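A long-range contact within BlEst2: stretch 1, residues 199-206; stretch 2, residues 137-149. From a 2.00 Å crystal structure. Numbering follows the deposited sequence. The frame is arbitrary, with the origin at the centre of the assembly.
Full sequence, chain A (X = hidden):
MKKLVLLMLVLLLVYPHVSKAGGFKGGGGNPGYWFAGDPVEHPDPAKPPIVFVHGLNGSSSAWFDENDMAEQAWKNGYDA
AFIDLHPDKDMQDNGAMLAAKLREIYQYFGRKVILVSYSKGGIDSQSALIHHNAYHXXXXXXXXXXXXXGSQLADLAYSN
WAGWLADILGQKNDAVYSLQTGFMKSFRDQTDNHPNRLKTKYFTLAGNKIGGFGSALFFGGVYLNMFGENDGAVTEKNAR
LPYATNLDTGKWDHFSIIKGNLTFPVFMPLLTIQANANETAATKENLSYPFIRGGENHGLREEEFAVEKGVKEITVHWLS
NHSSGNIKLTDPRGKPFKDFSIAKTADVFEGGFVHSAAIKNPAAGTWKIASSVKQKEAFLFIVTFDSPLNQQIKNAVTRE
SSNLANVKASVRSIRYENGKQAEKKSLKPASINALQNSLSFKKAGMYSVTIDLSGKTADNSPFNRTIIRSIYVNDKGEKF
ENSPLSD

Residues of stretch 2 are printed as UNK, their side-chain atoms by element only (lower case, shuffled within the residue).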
# COMPACT_ATOMS: atom_id res chain seq x y z
N LYS A 199 0.18 13.42 -23.59
CA LYS A 199 0.61 14.84 -23.60
C LYS A 199 1.63 15.18 -22.52
O LYS A 199 2.04 16.34 -22.46
CB LYS A 199 -0.63 15.73 -23.50
CG LYS A 199 -1.56 15.61 -24.69
CD LYS A 199 -2.67 16.60 -24.66
CE LYS A 199 -3.84 16.18 -25.51
NZ LYS A 199 -4.98 17.10 -25.32
N THR A 200 1.97 14.23 -21.65
CA THR A 200 2.94 14.49 -20.56
C THR A 200 3.88 13.31 -20.36
O THR A 200 3.46 12.18 -20.46
CB THR A 200 2.27 14.87 -19.23
OG1 THR A 200 1.05 15.58 -19.38
CG2 THR A 200 3.22 15.59 -18.30
N LYS A 201 5.14 13.63 -20.10
CA LYS A 201 6.14 12.59 -19.84
C LYS A 201 6.11 12.28 -18.34
O LYS A 201 6.07 13.16 -17.54
CB LYS A 201 7.54 13.07 -20.23
CG LYS A 201 8.59 11.99 -20.09
CD LYS A 201 8.41 10.84 -21.06
CE LYS A 201 9.24 9.61 -20.75
NZ LYS A 201 9.87 9.67 -19.42
N TYR A 202 6.18 11.01 -18.04
CA TYR A 202 6.19 10.44 -16.69
C TYR A 202 7.48 9.72 -16.37
O TYR A 202 8.05 9.03 -17.22
CB TYR A 202 5.02 9.45 -16.49
CG TYR A 202 3.69 10.14 -16.48
CD1 TYR A 202 3.15 10.65 -15.31
CD2 TYR A 202 2.97 10.32 -17.67
CE1 TYR A 202 1.94 11.35 -15.31
CE2 TYR A 202 1.76 11.00 -17.68
CZ TYR A 202 1.24 11.50 -16.50
OH TYR A 202 0.05 12.16 -16.51
N PHE A 203 7.91 9.88 -15.11
CA PHE A 203 9.08 9.23 -14.52
C PHE A 203 8.65 8.66 -13.20
O PHE A 203 7.94 9.33 -12.44
CB PHE A 203 10.21 10.22 -14.27
CG PHE A 203 10.85 10.79 -15.50
CD1 PHE A 203 10.28 11.87 -16.16
CD2 PHE A 203 12.04 10.25 -16.00
CE1 PHE A 203 10.89 12.40 -17.31
CE2 PHE A 203 12.64 10.79 -17.14
CZ PHE A 203 12.06 11.86 -17.78
N THR A 204 9.10 7.47 -12.89
CA THR A 204 8.77 6.88 -11.58
C THR A 204 10.02 6.49 -10.87
O THR A 204 10.97 6.00 -11.48
CB THR A 204 7.80 5.69 -11.67
OG1 THR A 204 8.49 4.57 -12.22
CG2 THR A 204 6.51 5.99 -12.46
N LEU A 205 10.04 6.74 -9.58
CA LEU A 205 11.09 6.31 -8.67
C LEU A 205 10.40 5.37 -7.68
O LEU A 205 9.23 5.58 -7.34
CB LEU A 205 11.74 7.47 -7.90
CG LEU A 205 13.01 8.06 -8.54
CD1 LEU A 205 12.67 8.79 -9.83
CD2 LEU A 205 13.70 9.04 -7.56
N ALA A 206 11.12 4.35 -7.26
CA ALA A 206 10.60 3.41 -6.26
C ALA A 206 11.75 2.97 -5.38
O ALA A 206 12.90 2.94 -5.83
CB ALA A 206 9.96 2.21 -6.94
N UNK A 137 -0.45 23.08 -17.93
CA UNK A 137 0.40 23.79 -16.98
C UNK A 137 1.63 23.03 -16.55
O UNK A 137 2.45 23.56 -15.80
c UNK A 137 -2.98 24.09 -15.82
c UNK A 137 -4.23 24.57 -16.22
c UNK A 137 -0.45 24.20 -15.75
c UNK A 137 -3.15 26.42 -17.31
c UNK A 137 -1.91 25.92 -16.90
o UNK A 137 -5.52 26.24 -17.36
c UNK A 137 -1.80 24.76 -16.14
c UNK A 137 -4.30 25.74 -16.96
N UNK A 138 1.75 21.78 -17.01
CA UNK A 138 2.81 20.86 -16.56
C UNK A 138 3.61 20.31 -17.71
O UNK A 138 3.04 19.85 -18.69
c UNK A 138 3.25 18.70 -15.24
c UNK A 138 1.48 20.31 -14.45
c UNK A 138 2.20 19.73 -15.67
N UNK A 139 4.94 20.32 -17.55
CA UNK A 139 5.88 19.80 -18.55
C UNK A 139 6.12 18.31 -18.34
O UNK A 139 6.21 17.55 -19.31
c UNK A 139 8.13 20.41 -19.68
o UNK A 139 9.74 19.40 -18.23
c UNK A 139 7.19 20.63 -18.50
o UNK A 139 9.63 18.66 -20.30
c UNK A 139 9.25 19.42 -19.38
N UNK A 140 6.24 17.88 -17.07
CA UNK A 140 6.50 16.49 -16.73
C UNK A 140 6.14 16.19 -15.30
O UNK A 140 6.00 17.10 -14.47
n UNK A 140 12.64 15.47 -17.99
c UNK A 140 9.00 16.80 -16.14
c UNK A 140 10.43 16.41 -16.50
c UNK A 140 11.80 16.34 -18.55
n UNK A 140 10.76 16.80 -17.88
n UNK A 140 12.03 16.75 -19.79
c UNK A 140 7.97 16.11 -17.03
N UNK A 141 6.02 14.91 -15.02
CA UNK A 141 5.70 14.38 -13.70
C UNK A 141 6.73 13.32 -13.30
O UNK A 141 6.97 12.36 -14.03
c UNK A 141 3.90 13.31 -12.26
c UNK A 141 4.26 13.82 -13.65
c UNK A 141 3.25 14.86 -14.13
N UNK A 142 7.27 13.47 -12.08
CA UNK A 142 8.14 12.50 -11.44
C UNK A 142 7.39 12.03 -10.19
O UNK A 142 7.00 12.82 -9.35
c UNK A 142 10.39 12.10 -10.29
c UNK A 142 9.52 13.11 -11.11
c UNK A 142 10.22 13.61 -12.41
c UNK A 142 11.18 14.70 -12.18
N UNK A 143 7.16 10.73 -10.09
CA UNK A 143 6.46 10.16 -8.94
C UNK A 143 7.47 9.40 -8.07
O UNK A 143 8.31 8.69 -8.60
c UNK A 143 4.29 10.06 -10.28
o UNK A 143 5.65 8.07 -9.87
c UNK A 143 5.25 9.32 -9.34
N UNK A 144 7.36 9.56 -6.74
CA UNK A 144 8.23 8.94 -5.76
C UNK A 144 7.38 7.99 -4.91
O UNK A 144 6.53 8.46 -4.14
c UNK A 144 10.64 10.84 -6.48
c UNK A 144 8.88 10.01 -4.85
c UNK A 144 9.54 11.25 -5.53
c UNK A 144 10.08 12.24 -4.48
N UNK A 145 7.63 6.70 -5.04
CA UNK A 145 6.91 5.67 -4.29
C UNK A 145 5.42 5.76 -4.41
O UNK A 145 4.70 5.63 -3.41
N UNK A 146 4.93 6.05 -5.62
CA UNK A 146 3.50 6.20 -5.85
C UNK A 146 2.87 4.85 -6.13
O UNK A 146 3.28 4.21 -7.10
o UNK A 146 3.62 8.50 -6.60
c UNK A 146 1.70 7.19 -7.39
c UNK A 146 3.21 7.18 -7.00
N UNK A 147 1.83 4.44 -5.38
CA UNK A 147 1.16 3.17 -5.72
C UNK A 147 0.23 3.34 -6.93
O UNK A 147 -1.00 3.29 -6.79
c UNK A 147 0.09 4.16 -3.80
c UNK A 147 1.19 5.11 -4.23
c UNK A 147 0.40 2.82 -4.44
N UNK A 148 0.82 3.49 -8.14
CA UNK A 148 0.03 3.61 -9.38
C UNK A 148 -0.88 2.38 -9.60
O UNK A 148 -1.91 2.52 -10.26
n UNK A 148 3.15 6.73 -10.53
c UNK A 148 0.94 3.81 -10.60
c UNK A 148 1.93 7.25 -10.76
c UNK A 148 2.98 5.37 -10.41
c UNK A 148 1.66 5.12 -10.59
n UNK A 148 0.99 6.32 -10.78
N UNK A 149 -0.49 1.20 -9.07
CA UNK A 149 -1.31 -0.02 -9.23
C UNK A 149 -2.01 -0.39 -7.91
O UNK A 149 -2.54 -1.47 -7.77
n UNK A 149 1.28 -0.19 -12.85
c UNK A 149 0.23 -0.84 -13.31
c UNK A 149 1.21 -0.22 -11.47
n UNK A 149 -0.54 -1.26 -12.33
c UNK A 149 -0.50 -1.21 -9.81
c UNK A 149 0.09 -0.91 -11.16
O HOH W 1 4.78 17.86 -21.80
O HOH W 2 6.56 5.90 -8.23

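Position 137 has one carbon leading to a six-carbon ring that bears an oxygen; it lies out of reach of stretch 1 and is Y137. Position 138 carries three carbons, forked at the first. Valine and no longer residue fits, so this is V138, whose side chain comes within 4.4 Å of T200 CG2 through CG1. At position 139 three carbons end in two oxygens, the carboxylate of E139. Its backbone O lies 3.7 Å from T200 CG2 and accepts from water 1 (2.9 Å), which also donates to K199 O (3.2 Å).

Position 140 shows three carbons, a nitrogen, then a carbon with two more nitrogens: a guanidinium, hence R140. NE donates to E139 OE1 at 2.8 Å in a salt bridge, and NH1 approaches F203 CE1 to 3.6 Å, obliquely to the ring. Position 141 again has three carbons forked at the first, so V141; its CB packs 3.7 Å from Y202 CD1.

Four carbons at position 142 fork at the first, with one arm two carbons long, which distinguishes I142 from leucine. CG1 lies 3.9 Å from F203 CB and CG2 4.0 Å from L205 CD1. Position 143 has one carbon carrying an oxygen and a carbon: T143, with OG1 3.4 Å from T204 CG2. Position 144 also has four carbons, but forked at the second, giving L144; its CD2 meets L205 CD2 at 3.7 Å.

No side-chain atom follows CA at position 145, and phi is +53°, a value that favours glycine: G145. Position 146 repeats the threonine pattern, without a direct contact to stretch 1, and is T146. At position 147 three carbons close a ring onto the backbone N, so P147. Positions 148 and 149 each have one carbon and a five-membered ring of three carbons and two nitrogens: H148 and H149. H148 NE2 is 2.9 Å from T143 OG1, a hydrogen bond in which either could donate, and 3.9 Å from T204 CG2; H149 is out of reach.

The contact is a parallel strand pair, its axes 15° apart and 4.6 Å at closest approach. Hydrogen bonds alternate between the strands: V141 N to K201 O (3.1 Å), F203 N to V141 O (2.9 Å), T143 N to F203 O (2.8 Å), L205 N to T143 O (2.8 Å) and G145 N to L205 O (3.0 Å). F203, L205, I142 and L144 share one face; Y202, T204, V141 and T143 share the other. Together the stretches bury 645 Å², combining backbone pairing with packing on both faces.

Stretch 2, residues 137-149: YVERVITLGTPHH
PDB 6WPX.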